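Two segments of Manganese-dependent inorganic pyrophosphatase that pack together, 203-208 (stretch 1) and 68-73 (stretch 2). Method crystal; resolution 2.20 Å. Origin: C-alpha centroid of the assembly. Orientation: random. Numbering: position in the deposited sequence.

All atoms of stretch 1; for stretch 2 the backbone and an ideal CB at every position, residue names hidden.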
# COMPACT_ATOMS: atom_id res chain seq x y z
N PHE B 203 3.14 0.47 23.10
CA PHE B 203 4.48 0.56 22.53
C PHE B 203 4.50 -0.05 21.13
O PHE B 203 4.07 -1.19 20.94
CB PHE B 203 5.47 -0.18 23.42
CG PHE B 203 6.88 0.28 23.26
CD1 PHE B 203 7.41 1.24 24.11
CD2 PHE B 203 7.68 -0.23 22.24
CE1 PHE B 203 8.72 1.69 23.96
CE2 PHE B 203 8.99 0.22 22.07
CZ PHE B 203 9.52 1.18 22.93
N LYS B 204 4.99 0.71 20.16
CA LYS B 204 5.08 0.24 18.78
C LYS B 204 6.54 0.11 18.37
O LYS B 204 7.36 0.96 18.70
CB LYS B 204 4.37 1.22 17.84
CG LYS B 204 2.86 1.13 17.86
CD LYS B 204 2.34 0.50 16.58
CE LYS B 204 0.82 0.34 16.60
NZ LYS B 204 0.12 1.64 16.76
N ASN B 205 6.85 -0.96 17.65
CA ASN B 205 8.21 -1.18 17.17
C ASN B 205 8.28 -0.96 15.68
O ASN B 205 7.33 -1.26 14.97
CB ASN B 205 8.65 -2.61 17.51
CG ASN B 205 8.79 -2.82 18.99
OD1 ASN B 205 9.38 -2.00 19.69
ND2 ASN B 205 8.26 -3.94 19.48
N PHE B 206 9.39 -0.40 15.20
CA PHE B 206 9.55 -0.13 13.76
C PHE B 206 10.93 -0.51 13.25
O PHE B 206 11.87 -0.73 14.02
CB PHE B 206 9.39 1.36 13.43
CG PHE B 206 8.10 1.96 13.88
CD1 PHE B 206 7.88 2.27 15.22
CD2 PHE B 206 7.09 2.24 12.95
CE1 PHE B 206 6.68 2.84 15.64
CE2 PHE B 206 5.89 2.82 13.35
CZ PHE B 206 5.68 3.12 14.70
N ASP B 207 11.03 -0.57 11.93
CA ASP B 207 12.29 -0.84 11.27
C ASP B 207 12.52 0.39 10.39
O ASP B 207 11.83 0.57 9.39
CB ASP B 207 12.22 -2.08 10.40
CG ASP B 207 13.56 -2.40 9.73
OD1 ASP B 207 13.59 -3.22 8.79
OD2 ASP B 207 14.58 -1.82 10.15
N PHE B 208 13.47 1.23 10.78
CA PHE B 208 13.78 2.43 10.01
C PHE B 208 15.13 2.29 9.32
O PHE B 208 16.17 2.49 9.95
CB PHE B 208 13.82 3.68 10.89
CG PHE B 208 12.49 4.08 11.47
CD1 PHE B 208 11.30 3.66 10.89
CD2 PHE B 208 12.44 4.92 12.58
CE1 PHE B 208 10.08 4.06 11.40
CE2 PHE B 208 11.21 5.33 13.10
CZ PHE B 208 10.03 4.90 12.51
N UNK B 68 0.66 -2.13 9.23
CA UNK B 68 1.35 -2.60 8.05
C UNK B 68 2.83 -2.67 8.39
O UNK B 68 3.69 -2.28 7.60
CB UNK B 68 1.09 -1.69 6.84
N UNK B 69 3.12 -3.16 9.59
CA UNK B 69 4.50 -3.27 10.04
C UNK B 69 4.76 -4.67 10.60
O UNK B 69 4.05 -5.14 11.50
CB UNK B 69 4.81 -2.20 11.09
N UNK B 70 5.77 -5.34 10.06
CA UNK B 70 6.14 -6.68 10.50
C UNK B 70 6.33 -6.75 12.02
O UNK B 70 5.75 -7.61 12.69
CB UNK B 70 7.42 -7.13 9.79
N UNK B 71 7.12 -5.84 12.58
CA UNK B 71 7.37 -5.87 14.01
C UNK B 71 6.16 -5.56 14.91
O UNK B 71 6.29 -5.56 16.13
CB UNK B 71 8.49 -4.87 14.32
N UNK B 72 5.00 -5.33 14.31
CA UNK B 72 3.78 -5.05 15.06
C UNK B 72 2.72 -6.13 14.79
O UNK B 72 1.62 -6.08 15.34
CB UNK B 72 3.24 -3.67 14.70
N UNK B 73 3.08 -7.10 13.96
CA UNK B 73 2.18 -8.18 13.57
C UNK B 73 2.73 -9.52 14.05
O UNK B 73 3.61 -9.55 14.91
CB UNK B 73 1.98 -8.20 12.05

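Stretch 1 runs as a strand past a short turn, and what it offers is mostly backbone: the carbonyl of Asn 205, the amide of Asp 207, and, to one side, the aromatic ring of Phe 206. The nearest CA pair joins Asn 205 to position 71, so positions near 71 should carry the contact.

Position 68 has nothing of stretch 1 within 5.5 Å of its ideal CB, and this contact sets no preference there. The residue is Ser 68, whose OG is hydrogen-bonded elsewhere in the structure.

Position 69 is different. Its backbone is extended (-131/125) and CA-to-CB points toward the strand, with the ideal CB 4.7 Å from Asn 205 O and 5.3 Å from Phe 206 CD2. The amide of Asp 207 lies farther along, so a side chain with an acceptor and some length is favoured: Glu or Gln would suit, while a medium aliphatic chain could cover the carbonyl and ring but would leave the amide unanswered. Glu 69 is deposited. With chi1 t and chi2 p, it carries its carboxylate to the strand, where Asp 207 N donates to Glu 69 OE1 at 3.1 Å. Water 1 lies 3.0 Å from Asp 207 O and 2.9 Å from Glu 69 OE1, within reach of both.

Position 70 starts a 3-10 segment (-52/-51). Its CB points sideways into space that stretch 1 leaves empty, so many polar or long side chains would do. Lys 70 does not contact stretch 1, and its NZ is hydrogen-bonded to a residue just outside the stretch.

At position 71 the ideal CB points toward the strand and sits only 3.8 Å from Asn 205 O and 4.6 Å from Phe 206 N. A small side chain with a donor fits the short gap; Ser or Thr is the natural reading, and Ala would fit without using the carbonyl. In Ser 71, chi1 p brings OG to 3.0 Å from Asn 205 O, to which it donates a weak hydrogen bond. The backbone adds a second link: water 2 donates to Ser 71 O at 2.9 Å and accepts from Asn 205 N at 3.2 Å.

Position 72 points sideways, its ideal CB 4.7 Å from Lys 204 CD and 4.8 Å from Asn 205 O. Reaching the strand needs length, and the aliphatic part of Lys 204 together with the Phe 206 ring would accept Leu, Met or Gln. Gln 72, with chi1 m and chi2 t, has its end nearer the strand than its CA-to-CB direction suggests, placing its amide group over one face of the Phe 206 ring and beside Lys 204 CD. Its backbone N also closes the turn, donating to Glu 69 O at 3.0 Å.

Position 73 is out of reach, so this contact sets no preference. Ser 73 is hydrogen-bonded through OG just beyond the stretch, while its N donates to Lys 70 O at 3.0 Å.

Stretch 2, residues 68-73: SEKSQS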
# COMPACT_ATOMS: atom_id res chain seq x y z
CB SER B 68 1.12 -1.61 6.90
OG SER B 68 1.79 -2.03 5.73
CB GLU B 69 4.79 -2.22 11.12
CG GLU B 69 6.25 -2.16 11.55
CD GLU B 69 7.11 -1.35 10.59
OE1 GLU B 69 8.36 -1.50 10.64
OE2 GLU B 69 6.55 -0.56 9.79
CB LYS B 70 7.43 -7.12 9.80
CG LYS B 70 8.01 -8.43 10.28
CD LYS B 70 7.07 -9.60 10.00
CE LYS B 70 7.67 -10.91 10.50
NZ LYS B 70 6.81 -12.07 10.14
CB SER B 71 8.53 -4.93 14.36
OG SER B 71 8.48 -3.73 13.62
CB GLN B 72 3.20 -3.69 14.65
CG GLN B 72 4.16 -2.53 14.79
CD GLN B 72 3.65 -1.27 14.12
OE1 GLN B 72 4.41 -0.32 13.90
NE2 GLN B 72 2.36 -1.24 13.79
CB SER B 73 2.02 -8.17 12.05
OG SER B 73 0.89 -8.91 11.62
O HOH W 1 8.96 1.23 9.73
O HOH W 2 4.95 -3.52 17.73
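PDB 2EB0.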